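Local coordinates for NAD-dependent aldehyde dehydrogenase (PDB 3U4J), which oxidises aldehydes to carboxylic acids, using NAD as the electron acceptor, at the interface of chains A and B. Residues are numbered along the deposited sequence; one frame, centred on the assembly and turned at random. Chains: chain A/B, NAD-dependent aldehyde dehydrogenase.

The interface of chains A and B. Residues chain A 254, 257-258, 261; chain B 257-258, 261-262.
A:Glu258 and B:Arg262 meet across the two-fold A-B interface within the tetramer of this aldehyde dehydrogenase, where helix 250-261 of one subunit packs against its own copy from the other. The two side chains cross at about a right angle, and the carboxylate end of the glutamate lies against the aliphatic part of the arginine: A:Glu258 CD is 3.4 Å from B:Arg262 CG. The polar link is a long salt bridge from the carboxylate oxygen A:Glu258 OE1 to B:Arg262 NE, 3.5 Å apart. With the carboxylate and guanidinium planes 67° apart, the groups do not form a coplanar, two-pronged pair; the charge attraction supplements packing on the methylenes. B:Arg262 is extended from CG to NE, which carries the guanidinium beyond the glutamate tip.

Alongside this pair, the helices come close through small residues. The methyl B:Ala261 CB sits 3.4 Å from the backbone nitrogen A:Glu258 N, and in the symmetry-related contact A:Ala261 CB lies nearest the other end of that peptide bond, 3.4 Å from B:Gly257 C. Each methyl thus presses on the Gly257-Glu258 peptide of the opposite helix, where glycine presents no side chain. At one end of this row A:Thr254 brings CB and its methyl CG2 over the carbonyl oxygen B:Ala261 O, CB at 3.7 Å, a van der Waals approach.

In both glutamates CG stands beside the backbone N (chi1 -40° in A, -68° in B), but the partners differ: the A copy meets B:Arg262, whereas the methylene B:Glu258 CG rests 3.5 Å from the carbonyl oxygen A:Glu258 O. The two carboxylates remain apart, A:Glu258 OE1 to B:Glu258 OE1 being 5.9 Å, and the salt bridge may partly offset the charge on A:Glu258.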
# COMPACT_ATOMS: atom_id res chain seq x y z
N THR A 254 -30.37 -6.00 -9.57
CA THR A 254 -31.10 -5.35 -8.51
C THR A 254 -31.95 -6.40 -7.78
O THR A 254 -31.94 -6.47 -6.55
CB THR A 254 -32.01 -4.22 -9.03
OG1 THR A 254 -32.97 -4.79 -9.91
CG2 THR A 254 -31.23 -3.16 -9.82
N GLY A 257 -29.68 -8.57 -5.79
CA GLY A 257 -29.24 -7.71 -4.70
C GLY A 257 -30.28 -7.65 -3.58
O GLY A 257 -29.94 -7.84 -2.42
N GLU A 258 -31.54 -7.42 -3.92
CA GLU A 258 -32.55 -7.32 -2.85
C GLU A 258 -32.66 -8.63 -2.07
O GLU A 258 -32.76 -8.63 -0.84
CB GLU A 258 -33.92 -6.94 -3.39
CG GLU A 258 -33.89 -5.88 -4.50
CD GLU A 258 -35.27 -5.67 -5.11
OE1 GLU A 258 -36.27 -5.73 -4.36
OE2 GLU A 258 -35.33 -5.41 -6.33
N ALA A 261 -29.69 -9.12 0.18
CA ALA A 261 -29.70 -8.23 1.35
C ALA A 261 -30.53 -8.82 2.50
O ALA A 261 -30.28 -8.52 3.68
CB ALA A 261 -30.19 -6.86 0.97
N GLY B 257 -31.10 -2.50 3.62
CA GLY B 257 -30.29 -3.13 2.58
C GLY B 257 -31.14 -3.59 1.41
O GLY B 257 -30.76 -3.43 0.27
N GLU B 258 -32.31 -4.16 1.69
CA GLU B 258 -33.19 -4.58 0.60
C GLU B 258 -33.73 -3.41 -0.20
O GLU B 258 -33.75 -3.46 -1.43
CB GLU B 258 -34.39 -5.34 1.12
CG GLU B 258 -34.10 -6.67 1.71
CD GLU B 258 -35.41 -7.32 2.16
OE1 GLU B 258 -36.30 -7.53 1.28
OE2 GLU B 258 -35.52 -7.57 3.38
N ALA B 261 -30.89 -1.91 -2.30
CA ALA B 261 -30.59 -2.76 -3.48
C ALA B 261 -31.47 -2.46 -4.67
O ALA B 261 -31.04 -2.60 -5.82
CB ALA B 261 -30.67 -4.25 -3.12
N ARG B 262 -32.70 -2.00 -4.45
CA ARG B 262 -33.59 -1.75 -5.59
C ARG B 262 -33.07 -0.69 -6.55
O ARG B 262 -33.47 -0.67 -7.72
CB ARG B 262 -34.99 -1.34 -5.14
CG ARG B 262 -35.67 -2.41 -4.33
CD ARG B 262 -36.95 -1.87 -3.71
NE ARG B 262 -37.52 -2.84 -2.79
CZ ARG B 262 -38.45 -2.54 -1.89
NH1 ARG B 262 -38.91 -1.31 -1.79
NH2 ARG B 262 -38.91 -3.49 -1.08